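Hypothetical protein (Bacteroides ovatus, PDB 4EPS) is probably a component of the fimbrium tip, part of the filamentous surface appendages that mediate cell adhesion and biofilm formation. Local coordinates at residues S366-T371 with K381-R386; F49-G54 with T102-D107; Q229-G232 with K237-T240. All coordinates share one frame; numbering follows the deposited sequence. Where two conformers were deposited one is given.

Interaction 1: residues S366-T371 with K381-R386; sequences SYVSVT and KNKPLR. With SO4 (sulfate ion), chain H.
K383 reaches from the short 3-10 segment 383-385 to the irregular chain of S369 and T371 and ends among their carbonyl oxygens. Its CG lies anti to the backbone N (chi1 -177°), and bends at chi2 and chi4 bring the chain round so that CG and CE both run close to T371 O. CE also lies 3.6 Å from CG1 of V368, whose branched side chain slides past the lysine in the opposite direction and gives its methylenes an apolar flank. At the tip NZ donates to T371 O at 2.7 Å, meeting that carbonyl almost end-on, and to S369 O at 2.9 Å, which it approaches from above the carbonyl plane. D375 adds a salt bridge to the same ammonium. With an alanine here, the S369 and T371 carbonyls and the D375 carboxylate would probably be left without this ammonium. The accepting chain is itself shaped by an ST turn, in which T371 N donates to S369 OG at 3.1 Å; that hydroxyl also pairs with H355. Further on, R386 turns its guanidinium edge to a sulfate ion, probably from the crystallisation liquor, NH1 bonding O4 and NH2 bonding O3, each at 2.8 Å, while NE pairs with E378. The chemistry implies a buried lysine whose charge is probably stabilised by one carboxylate and two carbonyl dipoles, tying together two parts of the long loop between helices 354-359 and 389-403.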
loop_
_atom_site.group_PDB
_atom_site.type_symbol
_atom_site.label_atom_id
_atom_site.label_comp_id
_atom_site.label_asym_id
_atom_site.label_seq_id
_atom_site.Cartn_x
_atom_site.Cartn_y
_atom_site.Cartn_z
ATOM N N SER A 366 7.043 -3.749 38.977
ATOM C CA SER A 366 7.595 -3.398 37.670
ATOM C C SER A 366 7.588 -4.563 36.665
ATOM O O SER A 366 7.900 -4.350 35.484
ATOM C CB SER A 366 9.015 -2.855 37.824
ATOM O OG SER A 366 9.788 -3.662 38.698
ATOM N N TYR A 367 7.233 -5.781 37.118
ATOM C CA TYR A 367 7.169 -6.979 36.252
ATOM C C TYR A 367 5.925 -7.783 36.595
ATOM O O TYR A 367 5.318 -7.560 37.635
ATOM C CB TYR A 367 8.423 -7.883 36.397
ATOM C CG TYR A 367 9.738 -7.200 36.085
ATOM C CD1 TYR A 367 10.411 -6.463 37.056
ATOM C CD2 TYR A 367 10.333 -7.325 34.834
ATOM C CE1 TYR A 367 11.595 -5.796 36.767
ATOM C CE2 TYR A 367 11.532 -6.668 34.533
ATOM C CZ TYR A 367 12.162 -5.910 35.511
ATOM O OH TYR A 367 13.351 -5.272 35.274
ATOM N N VAL A 368 5.549 -8.711 35.709
ATOM C CA VAL A 368 4.457 -9.653 35.913
ATOM C C VAL A 368 5.120 -10.992 36.263
ATOM O O VAL A 368 6.136 -11.336 35.664
ATOM C CB VAL A 368 3.552 -9.742 34.634
ATOM C CG1 VAL A 368 2.428 -10.758 34.816
ATOM C CG2 VAL A 368 2.965 -8.367 34.283
ATOM N N SER A 369 4.550 -11.757 37.198
ATOM C CA SER A 369 5.097 -13.071 37.526
ATOM C C SER A 369 5.049 -14.008 36.304
ATOM O O SER A 369 4.159 -13.879 35.453
ATOM C CB SER A 369 4.342 -13.699 38.688
ATOM O OG SER A 369 4.809 -15.027 38.859
ATOM N N VAL A 370 6.020 -14.935 36.218
ATOM C CA VAL A 370 6.076 -15.940 35.143
ATOM C C VAL A 370 4.979 -17.016 35.359
ATOM O O VAL A 370 4.703 -17.789 34.447
ATOM C CB VAL A 370 7.482 -16.605 35.020
ATOM C CG1 VAL A 370 8.559 -15.577 34.662
ATOM C CG2 VAL A 370 7.850 -17.374 36.301
ATOM N N THR A 371 4.365 -17.096 36.557
ATOM C CA THR A 371 3.365 -18.144 36.776
ATOM C C THR A 371 2.128 -17.998 35.879
ATOM O O THR A 371 1.666 -16.894 35.605
ATOM C CB THR A 371 2.944 -18.211 38.265
ATOM O OG1 THR A 371 2.340 -19.478 38.516
ATOM C CG2 THR A 371 2.023 -17.054 38.708
ATOM N N LYS A 381 -7.225 -19.629 34.293
ATOM C CA LYS A 381 -7.848 -19.813 32.976
ATOM C C LYS A 381 -7.403 -18.671 32.038
ATOM O O LYS A 381 -7.153 -18.901 30.860
ATOM C CB LYS A 381 -9.389 -19.857 33.088
ATOM C CG LYS A 381 -9.915 -21.044 33.901
ATOM C CD LYS A 381 -11.435 -21.005 34.092
ATOM C CE LYS A 381 -11.835 -20.527 35.472
ATOM N NZ LYS A 381 -13.200 -20.989 35.845
ATOM N N ASN A 382 -7.267 -17.455 32.571
ATOM C CA ASN A 382 -6.882 -16.257 31.801
ATOM C C ASN A 382 -5.371 -16.016 31.702
ATOM O O ASN A 382 -4.878 -15.682 30.621
ATOM C CB ASN A 382 -7.533 -15.015 32.423
ATOM C CG ASN A 382 -9.029 -15.025 32.258
ATOM O OD1 ASN A 382 -9.554 -15.282 31.170
ATOM N ND2 ASN A 382 -9.737 -14.805 33.346
ATOM N N LYS A 383 -4.651 -16.129 32.813
ATOM C CA LYS A 383 -3.199 -15.846 32.836
ATOM C C LYS A 383 -2.412 -16.666 31.754
ATOM O O LYS A 383 -1.627 -16.040 31.035
ATOM C CB LYS A 383 -2.608 -16.050 34.245
ATOM C CG LYS A 383 -1.110 -15.690 34.335
ATOM C CD LYS A 383 -0.824 -14.189 34.267
ATOM C CE LYS A 383 0.674 -13.878 34.275
ATOM N NZ LYS A 383 1.331 -14.230 35.568
ATOM N N PRO A 384 -2.639 -17.990 31.541
ATOM C CA PRO A 384 -1.871 -18.708 30.490
ATOM C C PRO A 384 -2.219 -18.317 29.057
ATOM O O PRO A 384 -1.534 -18.767 28.139
ATOM C CB PRO A 384 -2.238 -20.177 30.719
ATOM C CG PRO A 384 -2.765 -20.233 32.135
ATOM C CD PRO A 384 -3.487 -18.938 32.299
ATOM N N LEU A 385 -3.236 -17.471 28.850
ATOM C CA LEU A 385 -3.583 -17.043 27.483
ATOM C C LEU A 385 -2.982 -15.675 27.104
ATOM O O LEU A 385 -3.059 -15.278 25.944
ATOM C CB LEU A 385 -5.110 -17.016 27.306
ATOM C CG LEU A 385 -5.831 -18.404 27.405
ATOM C CD1 LEU A 385 -7.340 -18.259 27.192
ATOM C CD2 LEU A 385 -5.264 -19.409 26.412
ATOM N N ARG A 386 -2.333 -14.986 28.048
ATOM C CA ARG A 386 -1.746 -13.659 27.780
ATOM C C ARG A 386 -0.376 -13.723 27.108
ATOM O O ARG A 386 0.422 -14.615 27.409
ATOM C CB ARG A 386 -1.597 -12.846 29.090
ATOM C CG ARG A 386 -2.852 -12.785 29.981
ATOM C CD ARG A 386 -4.038 -12.188 29.237
ATOM N NE ARG A 386 -5.181 -11.978 30.127
ATOM C CZ ARG A 386 -6.414 -11.746 29.706
ATOM N NH1 ARG A 386 -6.694 -11.761 28.409
ATOM N NH2 ARG A 386 -7.390 -11.544 30.582
HETATM S S SO4 H . -10.497 -10.985 28.803
HETATM O O1 SO4 H . -11.310 -12.192 28.619
HETATM O O2 SO4 H . -11.282 -9.776 28.488
HETATM O O3 SO4 H . -10.048 -10.931 30.197
HETATM O O4 SO4 H . -9.348 -11.053 27.890
#

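Interaction 2: residues F49-G54 with T102-D107; sequences FAVKDG and TDLIGD
The first torsions of L104 and V51 set up the contact between their methyls: CG of L104 lies anti to its carbonyl carbon (chi1 -64°), which carries the branched end towards the strand, while V51 holds CG1 anti to the backbone N (chi1 176°), and both of its methyls face the leucine. L104 CD2 thereby comes to 3.7 Å from V51 CG1 and 3.9 Å from V51 CG2, resting against the pair of branches. Its other methyl, CD1, takes a different partner and lies 3.5 Å from G54 O, just beyond the end of strand 45-52, in the turn that leads into strand 55-67. Leucine suits this place because its fork can cover a valine and the following turn at once. The turn bends through positive phi values at D53 and G54, and at G54 such a backbone favours glycine.

Two residues before V51 on the strand, F49 and T102 approach from opposite directions. The methyl CG2 of T102 sits over one face of the F49 ring, displaced towards the rim, with CZ the nearest ring atom at 3.9 Å. CG2 of T102 is 4.2 Å from the F49 ring centroid and 24° off the ring normal, a CH-pi contact. F109 meets the same phenylalanine edge-to-face, so the ring is gripped by an aliphatic and an aromatic neighbour.

The loop has its own brace. D103 OD1 accepts from I105 N and G106 N, each at 3.1 Å, both from the same face of the carboxylate plane. This is an Asx turn extended into an Asx motif, and it shapes the chain just after L104. The whole is an apolar loop-on-strand contact: the connection between strand 87-92 and helix 111-115 closes over the end of strand 45-52 in the fimbrillin-like region.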
loop_
_atom_site.group_PDB
_atom_site.type_symbol
_atom_site.label_atom_id
_atom_site.label_comp_id
_atom_site.label_asym_id
_atom_site.label_seq_id
_atom_site.Cartn_x
_atom_site.Cartn_y
_atom_site.Cartn_z
ATOM N N PHE A 49 47.216 29.066 26.302
ATOM C CA PHE A 49 48.518 29.741 26.223
ATOM C C PHE A 49 48.345 31.242 26.007
ATOM O O PHE A 49 47.468 31.659 25.242
ATOM C CB PHE A 49 49.364 29.192 25.064
ATOM C CG PHE A 49 49.809 27.757 25.193
ATOM C CD1 PHE A 49 49.013 26.718 24.715
ATOM C CD2 PHE A 49 51.069 27.447 25.712
ATOM C CE1 PHE A 49 49.439 25.390 24.812
ATOM C CE2 PHE A 49 51.499 26.118 25.798
ATOM C CZ PHE A 49 50.682 25.097 25.356
ATOM N N ALA A 50 49.217 32.045 26.628
ATOM C CA ALA A 50 49.273 33.491 26.426
ATOM C C ALA A 50 50.682 33.833 25.969
ATOM O O ALA A 50 51.657 33.466 26.644
ATOM C CB ALA A 50 48.920 34.240 27.707
ATOM N N VAL A 51 50.796 34.476 24.802
ATOM C CA VAL A 51 52.095 34.849 24.240
ATOM C C VAL A 51 52.207 36.373 24.292
ATOM O O VAL A 51 51.360 37.081 23.744
ATOM C CB VAL A 51 52.275 34.266 22.817
ATOM C CG1 VAL A 51 53.580 34.720 22.175
ATOM C CG2 VAL A 51 52.204 32.738 22.848
ATOM N N LYS A 52 53.260 36.866 24.957
ATOM C CA LYS A 52 53.547 38.292 25.079
ATOM C C LYS A 52 54.982 38.522 24.589
ATOM O O LYS A 52 55.898 37.836 25.051
ATOM C CB LYS A 52 53.368 38.735 26.544
ATOM C CG LYS A 52 53.364 40.240 26.768
ATOM C CD LYS A 52 53.913 40.579 28.146
ATOM C CE LYS A 52 53.274 41.765 28.847
ATOM N NZ LYS A 52 52.978 42.917 27.946
ATOM N N ASP A 53 55.151 39.429 23.608
ATOM C CA ASP A 53 56.434 39.829 23.004
ATOM C C ASP A 53 57.306 38.617 22.575
ATOM O O ASP A 53 58.507 38.590 22.842
ATOM C CB ASP A 53 57.211 40.755 23.971
ATOM C CG ASP A 53 56.466 42.039 24.323
ATOM O OD1 ASP A 53 56.075 42.781 23.386
ATOM O OD2 ASP A 53 56.286 42.308 25.532
ATOM N N GLY A 54 56.678 37.635 21.927
ATOM C CA GLY A 54 57.346 36.450 21.392
ATOM C C GLY A 54 57.707 35.353 22.372
ATOM O O GLY A 54 58.494 34.472 22.029
ATOM N N THR A 102 54.625 23.593 20.500
ATOM C CA THR A 102 54.203 24.925 20.051
ATOM C C THR A 102 55.320 25.593 19.236
ATOM O O THR A 102 56.486 25.234 19.390
ATOM C CB THR A 102 53.754 25.798 21.233
ATOM O OG1 THR A 102 54.842 25.945 22.131
ATOM C CG2 THR A 102 52.540 25.211 21.978
ATOM N N ASP A 103 54.953 26.544 18.360
ATOM C CA ASP A 103 55.893 27.262 17.496
ATOM C C ASP A 103 55.666 28.770 17.570
ATOM O O ASP A 103 54.651 29.282 17.080
ATOM C CB ASP A 103 55.756 26.768 16.044
ATOM C CG ASP A 103 56.732 27.363 15.029
ATOM O OD1 ASP A 103 57.705 28.021 15.449
ATOM O OD2 ASP A 103 56.550 27.114 13.816
ATOM N N LEU A 104 56.643 29.486 18.145
ATOM C CA LEU A 104 56.586 30.944 18.283
ATOM C C LEU A 104 57.127 31.676 17.041
ATOM O O LEU A 104 56.781 32.838 16.833
ATOM C CB LEU A 104 57.379 31.393 19.527
ATOM C CG LEU A 104 56.850 30.920 20.880
ATOM C CD1 LEU A 104 57.948 30.987 21.942
ATOM C CD2 LEU A 104 55.642 31.731 21.312
ATOM N N ILE A 105 57.961 31.004 16.224
ATOM C CA ILE A 105 58.598 31.608 15.044
ATOM C C ILE A 105 57.634 31.593 13.850
ATOM O O ILE A 105 57.369 32.659 13.287
ATOM C CB ILE A 105 59.980 30.947 14.734
ATOM C CG1 ILE A 105 61.015 31.307 15.829
ATOM C CG2 ILE A 105 60.525 31.346 13.346
ATOM C CD1 ILE A 105 61.291 30.201 16.855
ATOM N N GLY A 106 57.103 30.415 13.504
ATOM C CA GLY A 106 56.164 30.236 12.401
ATOM C C GLY A 106 54.828 30.935 12.573
ATOM O O GLY A 106 54.536 31.475 13.647
ATOM N N ASP A 107 54.001 30.913 11.501
ATOM C CA ASP A 107 52.692 31.571 11.510
ATOM C C ASP A 107 51.581 30.637 12.059
ATOM O O ASP A 107 50.420 31.059 12.176
ATOM C CB ASP A 107 52.340 32.095 10.102
ATOM C CG ASP A 107 53.382 33.038 9.515
ATOM O OD1 ASP A 107 53.607 34.122 10.106
ATOM O OD2 ASP A 107 53.975 32.690 8.469
#

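Interaction 3: residues Q229-G232 with K237-T240; sequences QIIG and KQCT
I231 and T240 stand side by side on one face of a two-stranded antiparallel hairpin, as a non-hydrogen-bonded pair. From CB, which lies 4.1 Å from C239 O, the isoleucine divides. Its CG2 branch, anti to the backbone N, leans towards Q238 and comes 3.6 Å from NE2, a plain van der Waals contact. The other branch leaves through CG1 and ends at CD1, which touches T240 OG1 at 3.5 Å and lies near T240 CG2. A beta-branched residue on each strand suits the extended backbone, and the isoleucine's CD1 packs along the threonine, which stays largely exposed. T240 CG2 in turn rests against the amide end of Q229, with CD 3.7 Å away; Q229 NE2 bonds D242, two residues beyond T240 on the partner strand.

Next to this pair, G232 and C239 form the hydrogen-bonded pair. G232 N donates to C239 O, and C239 N returns a bond to G232 O, both at 2.9 Å and fairly straight. G232 O also receives a CA-H contact from Q238. C239 SG lies 3.7 Å from G232 O and 3.9 Å from G232 CA, and a CB on that glycine would collide with the sulfur, so glycine fits the place.

The strands run at 165° to each other. I230 continues the pairing through a backbone bond with L241, while I231 bonds Y197, so strand 229-234 lies between strands 195-198 and 237-242 within the fimbrillin-like region, where V201 touches I231 and V257 touches C239.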
loop_
_atom_site.group_PDB
_atom_site.type_symbol
_atom_site.label_atom_id
_atom_site.label_comp_id
_atom_site.label_asym_id
_atom_site.label_seq_id
_atom_site.Cartn_x
_atom_site.Cartn_y
_atom_site.Cartn_z
ATOM N N GLN A 229 42.989 3.082 0.903
ATOM C CA GLN A 229 41.685 2.564 0.572
ATOM C C GLN A 229 41.140 1.989 1.859
ATOM O O GLN A 229 41.911 1.427 2.653
ATOM C CB GLN A 229 41.778 1.464 -0.505
ATOM C CG GLN A 229 42.135 1.993 -1.890
ATOM C CD GLN A 229 42.075 0.899 -2.929
ATOM O OE1 GLN A 229 42.274 -0.282 -2.640
ATOM N NE2 GLN A 229 41.806 1.272 -4.168
ATOM N N ILE A 230 39.851 2.172 2.099
ATOM C CA ILE A 230 39.157 1.544 3.198
ATOM C C ILE A 230 38.200 0.550 2.544
ATOM O O ILE A 230 37.393 0.945 1.693
ATOM C CB ILE A 230 38.443 2.543 4.147
ATOM C CG1 ILE A 230 39.486 3.436 4.880
ATOM C CG2 ILE A 230 37.534 1.785 5.148
ATOM C CD1 ILE A 230 38.859 4.708 5.570
ATOM N N ILE A 231 38.309 -0.722 2.920
ATOM C CA ILE A 231 37.436 -1.761 2.377
ATOM C C ILE A 231 36.336 -1.998 3.376
ATOM O O ILE A 231 36.608 -2.258 4.548
ATOM C CB ILE A 231 38.202 -3.082 2.025
ATOM C CG1 ILE A 231 39.534 -2.838 1.236
ATOM C CG2 ILE A 231 37.272 -4.118 1.303
ATOM C CD1 ILE A 231 39.465 -2.000 -0.026
ATOM N N GLY A 232 35.096 -1.887 2.923
ATOM C CA GLY A 232 33.961 -2.145 3.793
ATOM C C GLY A 232 33.273 -3.429 3.374
ATOM O O GLY A 232 33.050 -3.650 2.178
ATOM N N LYS A 237 28.428 -8.323 0.668
ATOM C CA LYS A 237 29.116 -7.656 -0.433
ATOM C C LYS A 237 30.195 -6.721 0.063
ATOM O O LYS A 237 30.487 -6.703 1.256
ATOM C CB LYS A 237 28.147 -6.930 -1.396
ATOM C CG LYS A 237 27.101 -6.023 -0.755
ATOM C CD LYS A 237 25.939 -5.759 -1.718
ATOM C CE LYS A 237 26.290 -4.806 -2.844
ATOM N NZ LYS A 237 25.094 -4.426 -3.641
ATOM N N GLN A 238 30.835 -5.997 -0.844
ATOM C CA GLN A 238 31.915 -5.124 -0.419
ATOM C C GLN A 238 31.952 -3.838 -1.186
ATOM O O GLN A 238 31.358 -3.677 -2.263
ATOM C CB GLN A 238 33.264 -5.864 -0.516
ATOM C CG GLN A 238 33.900 -5.912 -1.902
ATOM C CD GLN A 238 35.168 -6.726 -1.856
ATOM O OE1 GLN A 238 35.146 -7.948 -2.038
ATOM N NE2 GLN A 238 36.289 -6.085 -1.540
ATOM N N CYS A 239 32.654 -2.892 -0.597
ATOM C CA CYS A 239 32.845 -1.606 -1.214
ATOM C C CYS A 239 34.267 -1.147 -0.933
ATOM O O CYS A 239 34.882 -1.595 0.035
ATOM C CB CYS A 239 31.810 -0.602 -0.710
ATOM S SG CYS A 239 31.847 -0.329 1.075
ATOM N N THR A 240 34.797 -0.324 -1.813
ATOM C CA THR A 240 36.106 0.267 -1.623
ATOM C C THR A 240 35.878 1.742 -1.512
ATOM O O THR A 240 35.315 2.342 -2.438
ATOM C CB THR A 240 37.097 -0.098 -2.745
ATOM O OG1 THR A 240 37.350 -1.496 -2.706
ATOM C CG2 THR A 240 38.426 0.644 -2.627
#

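In the fold
The three contacts follow one another along the chain without touching. Interactions 2 and 3 both lie in the fimbrillin-like region, their nearest atoms about 29 Å apart, and each includes a strand; interaction 1 belongs to a later part of helices and strands, where it lies in the loop between helices 354-359 and 389-403, on the other side of the chain's centre from both. Interaction 1 is buried and polar, with a charged side chain serving backbone carbonyls. Interaction 2 is partly buried and has no hydrogen bond across it, relying on methyl and ring contacts between a loop and a strand. In interaction 3, also partly buried, backbone hydrogen bonds join adjacent strands, while side chains fill in around them.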